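Long-range contacts in regulatory protein E2 (Bovine papillomavirus type 1, PDB 2JEX), which probably helps initiate viral DNA replication together with the E1 protein and regulates viral transcription, this chain being its N-terminal transactivation domain: residues A[24-29]-A[90-95]; A[83-88]-A[143-148]. The protein carries 1 engineered substitution. All blocks are in the same frame, centred on the assembly; numbering follows the deposited sequence.

Interaction 1. Residues A[24-29]-A[90-95]; sequences DKLQDH and EPWSLL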
loop_
_atom_site.group_PDB
_atom_site.type_symbol
_atom_site.label_atom_id
_atom_site.label_comp_id
_atom_site.label_asym_id
_atom_site.label_seq_id
_atom_site.Cartn_x
_atom_site.Cartn_y
_atom_site.Cartn_z
ATOM N N ASP A 24 12.485 9.520 -6.761
ATOM C CA ASP A 24 12.268 8.177 -7.272
ATOM C C ASP A 24 13.345 7.237 -6.722
ATOM O O ASP A 24 13.491 6.102 -7.170
ATOM C CB ASP A 24 12.224 8.189 -8.809
ATOM C CG ASP A 24 11.156 9.138 -9.357
ATOM O OD1 ASP A 24 9.982 9.072 -8.900
ATOM O OD2 ASP A 24 11.490 9.956 -10.250
ATOM N N LYS A 25 14.087 7.719 -5.730
ATOM C CA LYS A 25 15.090 6.899 -5.045
ATOM C C LYS A 25 14.570 6.353 -3.715
ATOM O O LYS A 25 14.034 7.099 -2.896
ATOM C CB LYS A 25 16.408 7.669 -4.860
ATOM C CG LYS A 25 17.403 7.017 -3.891
ATOM C CD LYS A 25 17.856 5.621 -4.341
ATOM C CE LYS A 25 18.496 4.848 -3.193
ATOM N NZ LYS A 25 19.849 5.404 -2.856
ATOM N N LEU A 26 14.744 5.045 -3.524
ATOM C CA LEU A 26 14.304 4.331 -2.326
ATOM C C LEU A 26 14.831 4.922 -1.003
ATOM O O LEU A 26 14.118 4.937 -0.003
ATOM C CB LEU A 26 14.660 2.837 -2.439
ATOM C CG LEU A 26 14.183 1.823 -1.372
ATOM C CD1 LEU A 26 12.701 1.998 -0.958
ATOM C CD2 LEU A 26 14.435 0.396 -1.848
ATOM N N GLN A 27 16.066 5.413 -1.018
ATOM C CA GLN A 27 16.713 5.957 0.170
ATOM C C GLN A 27 16.042 7.225 0.697
ATOM O O GLN A 27 15.958 7.426 1.901
ATOM C CB GLN A 27 18.200 6.210 -0.093
ATOM C CG GLN A 27 19.023 6.464 1.162
ATOM C CD GLN A 27 18.838 5.388 2.219
ATOM O OE1 GLN A 27 18.551 5.686 3.378
ATOM N NE2 GLN A 27 18.997 4.125 1.818
ATOM N N ASP A 28 15.565 8.071 -0.206
ATOM C CA ASP A 28 14.790 9.240 0.190
ATOM C C ASP A 28 13.482 8.861 0.891
ATOM O O ASP A 28 13.012 9.587 1.769
ATOM C CB ASP A 28 14.504 10.119 -1.023
ATOM C CG ASP A 28 15.736 10.841 -1.517
ATOM O OD1 ASP A 28 16.030 10.754 -2.729
ATOM O OD2 ASP A 28 16.416 11.490 -0.694
ATOM N N HIS A 29 12.906 7.726 0.506
ATOM C CA HIS A 29 11.658 7.255 1.098
ATOM C C HIS A 29 11.888 6.578 2.448
ATOM O O HIS A 29 11.089 6.723 3.361
ATOM C CB HIS A 29 10.914 6.346 0.116
ATOM C CG HIS A 29 10.641 7.003 -1.202
ATOM N ND1 HIS A 29 10.161 8.292 -1.301
ATOM C CD2 HIS A 29 10.803 6.564 -2.472
ATOM C CE1 HIS A 29 10.035 8.616 -2.573
ATOM N NE2 HIS A 29 10.411 7.583 -3.305
ATOM N N GLU A 90 15.697 -0.198 -8.423
ATOM C CA GLU A 90 14.553 0.280 -9.204
ATOM C C GLU A 90 14.098 1.686 -8.789
ATOM O O GLU A 90 14.409 2.134 -7.684
ATOM C CB GLU A 90 13.384 -0.703 -9.045
ATOM C CG GLU A 90 13.713 -2.153 -9.398
ATOM C CD GLU A 90 12.540 -3.096 -9.192
ATOM O OE1 GLU A 90 12.753 -4.333 -9.259
ATOM O OE2 GLU A 90 11.404 -2.610 -8.966
ATOM N N PRO A 91 13.364 2.391 -9.673
ATOM C CA PRO A 91 12.801 3.677 -9.264
ATOM C C PRO A 91 11.576 3.491 -8.368
ATOM O O PRO A 91 10.706 2.679 -8.673
ATOM C CB PRO A 91 12.393 4.335 -10.591
ATOM C CG PRO A 91 12.851 3.405 -11.683
ATOM C CD PRO A 91 13.017 2.064 -11.067
ATOM N N TRP A 92 11.528 4.234 -7.268
ATOM C CA TRP A 92 10.423 4.179 -6.319
ATOM C C TRP A 92 9.952 5.586 -6.041
ATOM O O TRP A 92 10.727 6.425 -5.600
ATOM C CB TRP A 92 10.863 3.525 -5.002
ATOM C CG TRP A 92 11.118 2.065 -5.125
ATOM C CD1 TRP A 92 12.300 1.459 -5.454
ATOM C CD2 TRP A 92 10.168 1.014 -4.933
ATOM N NE1 TRP A 92 12.145 0.096 -5.476
ATOM C CE2 TRP A 92 10.844 -0.206 -5.166
ATOM C CE3 TRP A 92 8.806 0.982 -4.593
ATOM C CZ2 TRP A 92 10.205 -1.449 -5.064
ATOM C CZ3 TRP A 92 8.169 -0.257 -4.492
ATOM C CH2 TRP A 92 8.872 -1.453 -4.726
ATOM N N SER A 93 8.679 5.845 -6.290
ATOM C CA SER A 93 8.114 7.150 -5.990
ATOM C C SER A 93 7.533 7.204 -4.571
ATOM O O SER A 93 7.538 6.207 -3.824
ATOM C CB SER A 93 7.046 7.506 -7.018
ATOM O OG SER A 93 5.938 6.647 -6.862
ATOM N N LEU A 94 7.049 8.386 -4.206
ATOM C CA LEU A 94 6.336 8.575 -2.954
ATOM C C LEU A 94 5.116 7.655 -2.869
ATOM O O LEU A 94 4.923 6.973 -1.866
ATOM C CB LEU A 94 5.931 10.045 -2.792
ATOM C CG LEU A 94 7.064 11.027 -2.467
ATOM C CD1 LEU A 94 6.566 12.450 -2.607
ATOM C CD2 LEU A 94 7.615 10.794 -1.069
ATOM N N LEU A 95 4.323 7.606 -3.932
ATOM C CA LEU A 95 3.118 6.783 -3.937
ATOM C C LEU A 95 3.388 5.278 -3.909
ATOM O O LEU A 95 2.628 4.534 -3.280
ATOM C CB LEU A 95 2.211 7.152 -5.108
ATOM C CG LEU A 95 1.459 8.476 -4.913
ATOM C CD1 LEU A 95 0.641 8.799 -6.140
ATOM C CD2 LEU A 95 0.577 8.462 -3.653
HETATM O O HOH W 1 15.692 3.359 -5.623
#
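D24 and W92 meet where the start of helix 26-48, in the helical part of the E2 transactivation domain, lies against the loop joining helix 62-83 to helix 99-103. The backbone bond from W92 N to D24 O is 2.7 Å long and nearly straight (165°), although the donor stands 43° out of the carbonyl plane. A water adds a second, indirect link: it accepts from L26 N and donates to E90 O (2.7 Å), thereby bridging the first turn of the helix to the loop. A further direct bond, H29 NE2 to W92 O, is bent at 140° and doubtful, because that oxygen is modelled too close to a neighbour.

Apolar contact between L26 and W92 adds to these bonds. L26 CB approaches W92 CD1 at 4.1 Å, and L26 CD1 lies over one face of the indole. That ring has further partners: K112 makes a cation-pi contact and Y138 meets it edge-to-face.

Around the H29 imidazole the contacts are mixed. L94 crosses the H29 side chain at about a right angle, with L94 CD2 3.6 Å from H29 ND1. S93 O, too poorly angled to bond H29 NE2, lies 3.2 Å above the imidazole plane, offset toward the rim.

Interaction 2. Residues A[83-88]-A[143-148]; sequences SKTEFG and DGWQLA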
loop_
_atom_site.group_PDB
_atom_site.type_symbol
_atom_site.label_atom_id
_atom_site.label_comp_id
_atom_site.label_asym_id
_atom_site.label_seq_id
_atom_site.Cartn_x
_atom_site.Cartn_y
_atom_site.Cartn_z
ATOM N N SER A 83 15.902 -2.268 0.015
ATOM C CA SER A 83 17.090 -1.647 -0.566
ATOM C C SER A 83 18.285 -2.588 -0.595
ATOM O O SER A 83 19.182 -2.438 -1.429
ATOM C CB SER A 83 17.452 -0.383 0.196
ATOM O OG SER A 83 17.702 -0.689 1.553
ATOM N N LYS A 84 18.282 -3.559 0.315
ATOM C CA LYS A 84 19.333 -4.575 0.380
ATOM C C LYS A 84 19.076 -5.746 -0.585
ATOM O O LYS A 84 19.803 -6.737 -0.567
ATOM C CB LYS A 84 19.501 -5.088 1.818
ATOM C CG LYS A 84 19.778 -4.013 2.877
ATOM C CD LYS A 84 20.959 -3.109 2.505
ATOM C CE LYS A 84 21.614 -2.479 3.730
ATOM N NZ LYS A 84 22.923 -3.138 4.058
ATOM N N THR A 85 18.042 -5.630 -1.417
ATOM C CA THR A 85 17.718 -6.657 -2.414
ATOM C C THR A 85 17.964 -6.150 -3.838
ATOM O O THR A 85 18.327 -4.989 -4.051
ATOM C CB THR A 85 16.240 -7.143 -2.314
ATOM O OG1 THR A 85 15.364 -6.151 -2.860
ATOM C CG2 THR A 85 15.834 -7.439 -0.873
ATOM N N GLU A 86 17.752 -7.033 -4.808
ATOM C CA GLU A 86 17.844 -6.688 -6.227
ATOM C C GLU A 86 16.855 -5.585 -6.619
ATOM O O GLU A 86 17.045 -4.900 -7.626
ATOM C CB GLU A 86 17.610 -7.935 -7.082
ATOM C CG GLU A 86 16.318 -8.680 -6.753
ATOM C CD GLU A 86 16.126 -9.944 -7.572
ATOM O OE1 GLU A 86 16.466 -9.953 -8.777
ATOM O OE2 GLU A 86 15.615 -10.932 -7.001
ATOM N N PHE A 87 15.814 -5.408 -5.804
ATOM C CA PHE A 87 14.732 -4.481 -6.117
ATOM C C PHE A 87 15.026 -3.049 -5.698
ATOM O O PHE A 87 14.362 -2.115 -6.166
ATOM C CB PHE A 87 13.418 -4.961 -5.505
ATOM C CG PHE A 87 13.089 -6.394 -5.824
ATOM C CD1 PHE A 87 13.006 -7.343 -4.809
ATOM C CD2 PHE A 87 12.875 -6.799 -7.141
ATOM C CE1 PHE A 87 12.704 -8.664 -5.099
ATOM C CE2 PHE A 87 12.580 -8.109 -7.432
ATOM C CZ PHE A 87 12.492 -9.046 -6.415
ATOM N N GLY A 88 16.023 -2.882 -4.831
ATOM C CA GLY A 88 16.392 -1.570 -4.293
ATOM C C GLY A 88 16.846 -0.565 -5.338
ATOM O O GLY A 88 16.655 0.642 -5.159
ATOM N N ASP A 143 11.947 -16.301 2.506
ATOM C CA ASP A 143 13.093 -16.177 1.606
ATOM C C ASP A 143 13.152 -14.741 1.053
ATOM O O ASP A 143 13.012 -14.521 -0.162
ATOM C CB ASP A 143 12.979 -17.184 0.450
ATOM C CG ASP A 143 12.244 -18.456 0.846
ATOM O OD1 ASP A 143 11.142 -18.694 0.306
ATOM O OD2 ASP A 143 12.761 -19.207 1.701
ATOM N N GLY A 144 13.335 -13.779 1.962
ATOM C CA GLY A 144 13.412 -12.349 1.630
ATOM C C GLY A 144 12.270 -11.799 0.787
ATOM O O GLY A 144 11.198 -12.405 0.690
ATOM N N TRP A 145 12.513 -10.647 0.166
ATOM C CA TRP A 145 11.542 -10.025 -0.734
ATOM C C TRP A 145 11.586 -10.639 -2.137
ATOM O O TRP A 145 12.653 -11.033 -2.620
ATOM C CB TRP A 145 11.759 -8.510 -0.787
ATOM C CG TRP A 145 11.529 -7.863 0.539
ATOM C CD1 TRP A 145 12.433 -7.729 1.557
ATOM C CD2 TRP A 145 10.303 -7.283 1.010
ATOM N NE1 TRP A 145 11.849 -7.096 2.627
ATOM C CE2 TRP A 145 10.543 -6.809 2.319
ATOM C CE3 TRP A 145 9.028 -7.111 0.451
ATOM C CZ2 TRP A 145 9.554 -6.171 3.078
ATOM C CZ3 TRP A 145 8.043 -6.482 1.209
ATOM C CH2 TRP A 145 8.314 -6.021 2.506
ATOM N N GLN A 146 10.420 -10.716 -2.780
ATOM C CA GLN A 146 10.304 -11.309 -4.117
ATOM C C GLN A 146 9.252 -10.621 -4.984
ATOM O O GLN A 146 8.242 -10.124 -4.479
ATOM C CB GLN A 146 10.004 -12.810 -4.026
ATOM C CG GLN A 146 8.669 -13.147 -3.371
ATOM C CD GLN A 146 8.245 -14.584 -3.600
ATOM O OE1 GLN A 146 9.057 -15.511 -3.513
ATOM N NE2 GLN A 146 6.962 -14.779 -3.886
ATOM N N LEU A 147 9.498 -10.600 -6.290
ATOM C CA LEU A 147 8.577 -9.982 -7.238
ATOM C C LEU A 147 7.469 -10.951 -7.621
ATOM O O LEU A 147 7.725 -12.110 -7.930
ATOM C CB LEU A 147 9.315 -9.479 -8.484
ATOM C CG LEU A 147 8.505 -8.898 -9.653
ATOM C CD1 LEU A 147 7.677 -7.673 -9.261
ATOM C CD2 LEU A 147 9.429 -8.576 -10.826
ATOM N N ALA A 148 6.237 -10.457 -7.568
ATOM C CA ALA A 148 5.067 -11.208 -7.989
ATOM C C ALA A 148 4.252 -10.358 -8.957
ATOM O O ALA A 148 4.302 -9.131 -8.911
ATOM C CB ALA A 148 4.231 -11.614 -6.784
#
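An ST turn that runs from T85 to F87 packs the loop that follows helix 62-83 against strand 145-152 of the antiparallel sheet, where W145 and L147 receive it. T85 OG1, between the backbone N and the carbonyl carbon (chi1 75°), accepts from F87 N at 3.1 Å with an angle of 153°; it also bonds to L82 O. This fixes the backbone from which the F87 side chain points toward the strand.

The ring meets mainly the strand's backbone. W145 O lies at its edge, near the ring plane, 3.4 Å from F87 CE1. F87 CZ comes within 3.4 Å of L147 N, and F87 CE2 touches L147 CB at 3.7 Å. Over the centre of one face lies E86 CG, 3.7 Å above the plane, while Y138 of the adjoining strand 128-140 meets the ring edge-to-face. Beside it, T85 CG2 makes a looser contact with W145 CD1 at 4.2 Å. The indole leads away to helix 62-83, where NE1 bonds to E81 OE2.

With F87 CE1 directed at a carbonyl oxygen, the geometry is consistent with a weak electrostatic attraction at the ring edge; otherwise the segments are held by van der Waals fit.

In the fold
Both interactions bring the loop after helix 62-83 against other elements: interaction 1 against the start of helix 26-48, interaction 2 against strand 145-152. Both are partly buried, but interaction 1 has three buried and three exposed of nine touching residues, interaction 2 two and none of five. Interaction 1 covers more surface (364 against 196 Å²) and combines backbone and water-mediated bonds with apolar packing; interaction 2 has no hydrogen bonds between its segments and rests on the F87 ring against strand backbone and on side-chain contacts. They touch directly: W92 NE1 lies 3.2 Å from F87 O, a probable hydrogen bond. Y138, on strand 128-140, neighbours both, and through it interaction 1 also reaches the sheet.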